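Local coordinates for NIF3-related protein (Bacillus cereus, PDB 2GX8) that is of unknown function but, as a Nif3-family protein, holds a pair of zinc ions in a dimetal-binding motif and carries a probable regulatory domain, at residues N358-Q372 with V382-F394. Residues are numbered along the deposited sequence; the frame is centred on the assembly and turned at random.
Sequences NVEKVMKQGVQKQLQ and VHIHASQLHTDPF. With ZN (zinc ion), chain M; ZN (zinc ion), chain L.
Lys364 reaches from helix 362-372 to the chain just past strand 383-386, where its NZ donates a hydrogen bond to Ser387 O at 2.9 Å. This NZ, above the carbonyl plane, also bonds weakly to Leu389 O, spanning two carbonyls of the loop after the strand. Helix and strand run nearly antiparallel, their axes 167° apart and 7.4 Å at closest approach. The Gln368 amide lies against the methyl of Ala386, with CD 3.6 Å from Ala386 CB; CG anti to the backbone N (chi1 175°) and an extended chain carry it across. Ile384 packs next along the strand: CG2 lies against the Gln368 chain, while CD1 meets Leu371 CD2 at 3.9 Å, the side chains crossing at about a right angle.

At the other end, the Asn358 amide stacks on the Asp392 carboxylate, planes 12° apart, with Asn358 CB 3.5 Å from Asp392 CG. Water 1 ties Asn358 N to Asp392 OD2, to which it donates at 2.6 Å; water 2 accepts from both Asn358 ND2 and Thr391 N. Asn358 OD1 accepts a hydrogen bond from Tyr339 OH of the second subunit, and Thr391 OG1 is hydrogen-bonded to Asp72. Glu360, which takes no part in the packing, bridges the two zinc ions: OE2 binds, at 2.2 Å, the zinc shared with His92 and Asp131, and OE1 that shared with His93 and His357. The chemistry implies a mixed seam, amide and lysine chains over Ile384 and Ala386 with one apolar pair, continued by a hydrated polar end beside the dimetal site and the subunit boundary.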
# COMPACT_ATOMS: atom_id res chain seq x y z
N ASN C 358 30.52 15.42 -4.42
CA ASN C 358 31.18 15.83 -5.64
C ASN C 358 32.52 15.17 -5.92
O ASN C 358 33.05 15.37 -6.99
CB ASN C 358 31.33 17.35 -5.67
CG ASN C 358 31.78 17.88 -7.01
OD1 ASN C 358 30.99 17.95 -7.96
ND2 ASN C 358 33.05 18.27 -7.09
N VAL C 359 33.06 14.38 -4.99
CA VAL C 359 34.33 13.70 -5.27
C VAL C 359 34.16 12.61 -6.34
O VAL C 359 35.13 12.05 -6.82
CB VAL C 359 35.03 13.14 -3.99
CG1 VAL C 359 35.22 14.25 -2.98
CG2 VAL C 359 34.27 11.99 -3.38
N GLU C 360 32.91 12.29 -6.68
CA GLU C 360 32.61 11.35 -7.76
C GLU C 360 32.98 11.91 -9.12
O GLU C 360 32.86 11.24 -10.12
CB GLU C 360 31.13 11.06 -7.82
CG GLU C 360 30.68 10.19 -6.73
CD GLU C 360 29.23 9.79 -6.94
OE1 GLU C 360 28.42 10.66 -7.34
OE2 GLU C 360 28.91 8.61 -6.74
N LYS C 361 33.39 13.16 -9.14
CA LYS C 361 33.82 13.83 -10.35
C LYS C 361 34.99 13.07 -11.02
O LYS C 361 35.27 13.30 -12.19
CB LYS C 361 34.24 15.25 -9.98
CG LYS C 361 35.47 15.30 -9.08
CD LYS C 361 35.89 16.71 -8.82
CE LYS C 361 37.18 16.79 -8.00
NZ LYS C 361 36.98 16.72 -6.56
N VAL C 362 35.65 12.16 -10.28
CA VAL C 362 36.81 11.38 -10.82
C VAL C 362 36.37 10.50 -11.95
O VAL C 362 37.15 10.02 -12.75
CB VAL C 362 37.41 10.47 -9.75
CG1 VAL C 362 38.16 11.29 -8.75
CG2 VAL C 362 36.31 9.62 -9.09
N MET C 363 35.07 10.30 -12.00
CA MET C 363 34.44 9.47 -12.97
C MET C 363 34.46 10.07 -14.38
O MET C 363 34.38 9.35 -15.36
CB MET C 363 33.05 9.12 -12.41
CG MET C 363 31.95 8.99 -13.35
SD MET C 363 31.28 10.59 -13.83
CE MET C 363 30.67 9.97 -15.42
N LYS C 364 34.63 11.39 -14.49
CA LYS C 364 34.64 12.01 -15.82
C LYS C 364 35.89 11.67 -16.59
O LYS C 364 35.79 11.24 -17.73
CB LYS C 364 34.57 13.52 -15.76
CG LYS C 364 33.52 14.13 -14.88
CD LYS C 364 33.75 15.60 -15.02
CE LYS C 364 33.63 16.29 -13.74
NZ LYS C 364 34.07 17.69 -13.91
N GLN C 365 37.05 11.91 -15.99
CA GLN C 365 38.33 11.62 -16.64
C GLN C 365 38.50 10.12 -16.77
O GLN C 365 39.12 9.65 -17.72
CB GLN C 365 39.50 12.17 -15.81
CG GLN C 365 39.55 13.70 -15.61
CD GLN C 365 40.46 14.42 -16.58
OE1 GLN C 365 40.20 15.57 -16.94
NE2 GLN C 365 41.55 13.76 -16.97
N GLY C 366 37.93 9.37 -15.82
CA GLY C 366 38.00 7.91 -15.82
C GLY C 366 37.23 7.27 -16.97
O GLY C 366 37.79 6.45 -17.72
N VAL C 367 35.96 7.65 -17.10
CA VAL C 367 35.11 7.18 -18.19
C VAL C 367 35.62 7.70 -19.53
O VAL C 367 35.53 7.00 -20.52
CB VAL C 367 33.63 7.56 -17.97
CG1 VAL C 367 32.80 7.35 -19.24
CG2 VAL C 367 33.06 6.76 -16.81
N GLN C 368 36.15 8.92 -19.54
CA GLN C 368 36.74 9.50 -20.76
C GLN C 368 37.88 8.63 -21.29
O GLN C 368 37.96 8.41 -22.50
CB GLN C 368 37.26 10.92 -20.52
CG GLN C 368 38.00 11.54 -21.71
CD GLN C 368 38.88 12.74 -21.34
OE1 GLN C 368 38.85 13.78 -22.01
NE2 GLN C 368 39.67 12.60 -20.25
N LYS C 369 38.76 8.15 -20.40
CA LYS C 369 39.88 7.30 -20.84
C LYS C 369 39.32 5.99 -21.40
O LYS C 369 39.51 5.68 -22.58
CB LYS C 369 40.90 7.01 -19.73
CG LYS C 369 41.97 6.01 -20.22
CD LYS C 369 42.82 5.23 -19.16
CE LYS C 369 44.15 5.90 -18.74
NZ LYS C 369 44.01 7.13 -17.89
N GLN C 370 38.66 5.23 -20.52
CA GLN C 370 38.02 3.97 -20.87
C GLN C 370 37.29 4.04 -22.21
O GLN C 370 37.56 3.24 -23.09
CB GLN C 370 37.01 3.56 -19.78
CG GLN C 370 37.60 2.97 -18.50
CD GLN C 370 36.59 2.88 -17.34
OE1 GLN C 370 36.59 1.92 -16.56
NE2 GLN C 370 35.73 3.88 -17.24
N LEU C 371 36.40 5.02 -22.37
CA LEU C 371 35.62 5.15 -23.61
C LEU C 371 36.46 5.54 -24.83
O LEU C 371 36.26 4.99 -25.90
CB LEU C 371 34.40 6.07 -23.44
CG LEU C 371 33.37 6.05 -24.59
CD1 LEU C 371 32.75 4.66 -24.75
CD2 LEU C 371 32.28 7.11 -24.43
N GLN C 372 37.40 6.48 -24.68
CA GLN C 372 38.27 6.85 -25.80
C GLN C 372 39.01 5.60 -26.29
O GLN C 372 39.16 5.39 -27.49
CB GLN C 372 39.30 7.89 -25.37
CG GLN C 372 40.07 8.49 -26.52
CD GLN C 372 39.23 9.44 -27.36
OE1 GLN C 372 38.93 9.16 -28.52
NE2 GLN C 372 38.83 10.56 -26.76
N VAL C 382 35.69 9.60 -33.20
CA VAL C 382 35.03 10.34 -32.12
C VAL C 382 36.05 10.81 -31.10
O VAL C 382 36.94 10.05 -30.71
CB VAL C 382 34.01 9.50 -31.28
CG1 VAL C 382 33.04 10.44 -30.58
CG2 VAL C 382 33.21 8.56 -32.12
N HIS C 383 35.89 12.04 -30.65
CA HIS C 383 36.74 12.62 -29.63
C HIS C 383 35.88 12.65 -28.34
O HIS C 383 34.80 13.22 -28.33
CB HIS C 383 37.12 14.04 -30.05
CG HIS C 383 38.25 14.65 -29.26
ND1 HIS C 383 38.30 14.63 -27.88
CD2 HIS C 383 39.33 15.36 -29.66
CE1 HIS C 383 39.38 15.27 -27.47
NE2 HIS C 383 40.02 15.73 -28.53
N ILE C 384 36.33 12.01 -27.27
CA ILE C 384 35.57 12.03 -26.01
C ILE C 384 36.16 13.12 -25.12
O ILE C 384 37.38 13.32 -25.10
CB ILE C 384 35.62 10.65 -25.28
CG1 ILE C 384 35.38 9.47 -26.24
CG2 ILE C 384 34.71 10.61 -24.06
CD1 ILE C 384 34.07 9.47 -26.98
N HIS C 385 35.32 13.85 -24.38
CA HIS C 385 35.82 14.91 -23.52
C HIS C 385 35.36 14.73 -22.08
O HIS C 385 34.29 14.19 -21.83
CB HIS C 385 35.36 16.28 -24.00
CG HIS C 385 35.58 16.53 -25.45
ND1 HIS C 385 36.70 17.18 -25.94
CD2 HIS C 385 34.81 16.26 -26.53
CE1 HIS C 385 36.61 17.29 -27.25
NE2 HIS C 385 35.48 16.73 -27.64
N ALA C 386 36.19 15.18 -21.15
CA ALA C 386 35.85 15.17 -19.73
C ALA C 386 35.57 16.60 -19.32
O ALA C 386 36.47 17.43 -19.29
CB ALA C 386 36.99 14.64 -18.93
N SER C 387 34.30 16.90 -19.03
CA SER C 387 33.87 18.23 -18.60
C SER C 387 34.79 18.83 -17.56
O SER C 387 35.14 18.18 -16.57
CB SER C 387 32.48 18.14 -18.01
OG SER C 387 32.01 19.42 -17.67
N GLN C 388 35.17 20.08 -17.78
CA GLN C 388 36.12 20.75 -16.91
C GLN C 388 35.45 21.49 -15.76
O GLN C 388 36.08 21.81 -14.74
CB GLN C 388 36.95 21.75 -17.72
CG GLN C 388 37.76 21.18 -18.86
CD GLN C 388 39.02 20.45 -18.42
OE1 GLN C 388 38.97 19.39 -17.79
NE2 GLN C 388 40.17 21.01 -18.81
N LEU C 389 34.16 21.75 -15.94
CA LEU C 389 33.40 22.52 -14.98
C LEU C 389 33.30 21.88 -13.60
O LEU C 389 33.11 20.68 -13.46
CB LEU C 389 32.03 22.86 -15.54
CG LEU C 389 32.23 23.52 -16.90
CD1 LEU C 389 30.92 23.96 -17.46
CD2 LEU C 389 33.21 24.70 -16.83
N HIS C 390 33.45 22.71 -12.59
CA HIS C 390 33.38 22.31 -11.22
C HIS C 390 31.90 22.40 -10.78
O HIS C 390 31.32 23.48 -10.84
CB HIS C 390 34.26 23.25 -10.40
CG HIS C 390 34.32 22.91 -8.95
ND1 HIS C 390 35.08 21.88 -8.46
CD2 HIS C 390 33.71 23.47 -7.88
CE1 HIS C 390 34.94 21.81 -7.15
NE2 HIS C 390 34.11 22.77 -6.77
N THR C 391 31.30 21.30 -10.33
CA THR C 391 29.88 21.35 -9.97
C THR C 391 29.52 21.06 -8.51
O THR C 391 28.40 20.67 -8.23
CB THR C 391 29.03 20.42 -10.86
OG1 THR C 391 29.55 19.08 -10.76
CG2 THR C 391 29.06 20.86 -12.32
N ASP C 392 30.47 21.27 -7.60
CA ASP C 392 30.22 21.10 -6.19
C ASP C 392 29.41 22.31 -5.74
O ASP C 392 29.85 23.45 -5.89
CB ASP C 392 31.55 21.08 -5.44
CG ASP C 392 31.45 20.49 -4.02
OD1 ASP C 392 32.53 20.31 -3.42
OD2 ASP C 392 30.35 20.16 -3.52
N PRO C 393 28.19 22.09 -5.23
CA PRO C 393 27.38 23.24 -4.76
C PRO C 393 27.89 23.90 -3.49
O PRO C 393 27.47 25.01 -3.20
CB PRO C 393 26.01 22.65 -4.51
CG PRO C 393 26.16 21.18 -4.44
CD PRO C 393 27.47 20.81 -5.13
N PHE C 394 28.81 23.25 -2.78
CA PHE C 394 29.34 23.71 -1.49
C PHE C 394 30.74 24.32 -1.46
O PHE C 394 31.65 23.83 -2.13
CB PHE C 394 29.41 22.54 -0.51
CG PHE C 394 28.11 21.86 -0.27
CD1 PHE C 394 27.85 20.61 -0.83
CD2 PHE C 394 27.12 22.48 0.51
CE1 PHE C 394 26.62 19.98 -0.65
CE2 PHE C 394 25.89 21.85 0.70
CZ PHE C 394 25.63 20.60 0.13
ZN ZN M . 27.42 7.63 -7.96
ZN ZN L . 25.96 10.44 -6.93
O HOH W 1 29.56 17.86 -2.70
O HOH W 2 33.28 19.14 -9.85